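Local coordinates for protein adenylyltransferase VopS (Vibrio parahaemolyticus, PDB 3LET) that transfers AMP from ATP onto a threonine of host Rho GTPases, blocking their effector binding and so inhibiting actin assembly in infected cells, at residues Gly285-Leu288 and Tyr289-Glu293. Sequence-based numbering, arbitrary orientation.
Sequences GRML and YAIAE
Met287 and Ile291, one helical turn apart, carry the side-chain contact here. Met287 CG lies beside its own carbonyl carbon (chi1 171°), and the chain then bends at both following torsions, so that it folds across the Ile291 branch instead of running alongside it. Met287 CG comes within 3.8 Å of Ile291 CD1, and Met287 SD, the thioether sulfur, sits 4.0 Å from the same methyl. Ile291 sends CG1 back along the helix, anti to its carbonyl carbon, where CG1 rests 3.2 Å from Met287 O. Met287 O also accepts the Ile291 N-H, N to O 2.9 Å, a fairly straight bond (164° at the hydrogen). Leu288 touches the same methyl more loosely, CD2 to Ile291 CD1 4.3 Å.

Tyr289 turns its ring away from the preceding turn; its CB brushes Gly285 O at 3.4 Å, while Glu293 CG lies over one ring face, offset toward the rim. The phenol OH is hydrogen-bonded to Asn300 O. The N-H groups of Tyr289 through Ala292 bond in turn to the carbonyl oxygens of Gly285 through Leu288, the i+4 to i pattern of regular alpha-helix. Arg286, which probably helps bind ATP, points off this turn and makes a salt bridge with Glu307; the turn belongs to the helix that runs on from the HxFxDGNGR Fic motif.

Helices pack around helix 281-295 on several faces: Met287 and Ile291 both pack on Leu194 of helix 184-199, Met287 and Leu288 meet Leu213 of helix 207-217, Leu288 also touches Val271 of helix 260-274, and Ala290 lies against Ala172 and Ile176 of helix 168-179.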
ATOM      1  N   GLY A 285      -1.184  -3.803  13.286  1.00  9.84           N
ATOM      2  CA  GLY A 285      -1.509  -5.226  13.164  1.00 11.82           C
ATOM      3  C   GLY A 285      -1.955  -5.814  14.494  1.00 18.15           C
ATOM      4  O   GLY A 285      -2.957  -6.551  14.583  1.00 11.00           O
ATOM      5  N   ARG A 286      -1.224  -5.485  15.545  1.00 15.03           N
ATOM      6  CA  ARG A 286      -1.614  -5.928  16.903  1.00 14.66           C
ATOM      7  C   ARG A 286      -2.900  -5.282  17.381  1.00 14.34           C
ATOM      8  O   ARG A 286      -3.721  -5.929  18.009  1.00 13.06           O
ATOM      9  CB  ARG A 286      -0.482  -5.635  17.889  1.00 12.84           C
ATOM     10  CG  ARG A 286       0.759  -6.433  17.540  1.00 15.13           C
ATOM     11  CD  ARG A 286       1.752  -6.570  18.700  1.00 18.43           C
ATOM     12  NE  ARG A 286       2.909  -7.349  18.235  1.00 19.13           N
ATOM     13  CZ  ARG A 286       3.942  -6.816  17.607  1.00 25.70           C
ATOM     14  NH1 ARG A 286       3.990  -5.501  17.426  1.00 27.20           N
ATOM     15  NH2 ARG A 286       4.932  -7.583  17.170  1.00 32.43           N
ATOM     16  N   MET A 287      -3.092  -4.001  17.082  1.00 13.17           N
ATOM     17  CA  MET A 287      -4.345  -3.360  17.474  1.00 13.01           C
ATOM     18  C   MET A 287      -5.512  -4.024  16.728  1.00 11.75           C
ATOM     19  O   MET A 287      -6.555  -4.303  17.331  1.00 12.91           O
ATOM     20  CB  MET A 287      -4.273  -1.849  17.209  1.00 12.78           C
ATOM     21  CG  MET A 287      -5.594  -1.101  17.364  1.00 19.35           C
ATOM     22  SD  MET A 287      -6.087  -1.004  19.118  1.00 20.96           S
ATOM     23  CE  MET A 287      -4.970   0.296  19.697  1.00 21.26           C
ATOM     24  N   LEU A 288      -5.386  -4.286  15.417  1.00  9.58           N
ATOM     25  CA  LEU A 288      -6.525  -4.940  14.717  1.00 10.01           C
ATOM     26  C   LEU A 288      -6.777  -6.373  15.209  1.00 12.16           C
ATOM     27  O   LEU A 288      -7.921  -6.818  15.278  1.00 13.97           O
ATOM     28  CB  LEU A 288      -6.357  -4.963  13.183  1.00 11.59           C
ATOM     29  CG  LEU A 288      -6.326  -3.560  12.559  1.00 12.85           C
ATOM     30  CD1 LEU A 288      -6.197  -3.700  11.043  1.00 11.83           C
ATOM     31  CD2 LEU A 288      -7.560  -2.756  12.880  1.00 18.95           C
ATOM     32  N   TYR A 289      -5.713  -7.093  15.541  1.00 13.23           N
ATOM     33  CA  TYR A 289      -5.861  -8.449  16.073  1.00 15.31           C
ATOM     34  C   TYR A 289      -6.672  -8.371  17.365  1.00 14.60           C
ATOM     35  O   TYR A 289      -7.636  -9.134  17.540  1.00 16.78           O
ATOM     36  CB  TYR A 289      -4.482  -9.054  16.375  1.00 11.83           C
ATOM     37  CG  TYR A 289      -4.570 -10.407  17.084  1.00 12.35           C
ATOM     38  CD1 TYR A 289      -4.861 -11.572  16.361  1.00 16.48           C
ATOM     39  CD2 TYR A 289      -4.353 -10.506  18.461  1.00 13.46           C
ATOM     40  CE1 TYR A 289      -4.931 -12.818  16.985  1.00 15.44           C
ATOM     41  CE2 TYR A 289      -4.435 -11.772  19.118  1.00 13.02           C
ATOM     42  CZ  TYR A 289      -4.717 -12.904  18.373  1.00 21.53           C
ATOM     43  OH  TYR A 289      -4.810 -14.126  19.022  1.00 19.25           O
ATOM     44  N   ALA A 290      -6.265  -7.471  18.270  1.00 12.74           N
ATOM     45  CA  ALA A 290      -6.944  -7.314  19.565  1.00 15.27           C
ATOM     46  C   ALA A 290      -8.392  -6.890  19.394  1.00 15.51           C
ATOM     47  O   ALA A 290      -9.267  -7.398  20.075  1.00 13.62           O
ATOM     48  CB  ALA A 290      -6.222  -6.305  20.458  1.00 18.14           C
ATOM     49  N   ILE A 291      -8.665  -5.935  18.517  1.00 12.55           N
ATOM     50  CA  ILE A 291     -10.045  -5.514  18.333  1.00 13.73           C
ATOM     51  C   ILE A 291     -10.877  -6.683  17.824  1.00 16.15           C
ATOM     52  O   ILE A 291     -11.987  -6.912  18.310  1.00 16.84           O
ATOM     53  CB  ILE A 291     -10.152  -4.358  17.339  1.00 15.27           C
ATOM     54  CG1 ILE A 291      -9.455  -3.110  17.905  1.00 12.22           C
ATOM     55  CG2 ILE A 291     -11.618  -4.056  17.003  1.00 14.71           C
ATOM     56  CD1 ILE A 291      -9.200  -2.039  16.795  1.00 15.63           C
ATOM     57  N   ALA A 292     -10.357  -7.411  16.839  1.00 12.74           N
ATOM     58  CA  ALA A 292     -11.097  -8.569  16.301  1.00 19.89           C
ATOM     59  C   ALA A 292     -11.364  -9.580  17.420  1.00 21.89           C
ATOM     60  O   ALA A 292     -12.463 -10.125  17.548  1.00 18.55           O
ATOM     61  CB  ALA A 292     -10.328  -9.243  15.140  1.00 16.11           C
ATOM     62  N   GLU A 293     -10.361  -9.809  18.251  1.00 15.09           N
ATOM     63  CA  GLU A 293     -10.508 -10.779  19.340  1.00 23.48           C
ATOM     64  C   GLU A 293     -11.591 -10.333  20.311  1.00 22.61           C
ATOM     65  O   GLU A 293     -12.410 -11.147  20.777  1.00 20.53           O
ATOM     66  CB  GLU A 293      -9.206 -10.920  20.114  1.00 24.48           C
ATOM     67  CG  GLU A 293      -8.130 -11.696  19.390  1.00 24.60           C
ATOM     68  CD  GLU A 293      -8.441 -13.182  19.383  1.00 39.25           C
ATOM     69  OE1 GLU A 293      -8.235 -13.844  20.425  1.00 30.97           O
ATOM     70  OE2 GLU A 293      -8.902 -13.678  18.342  1.00 29.78           O
TER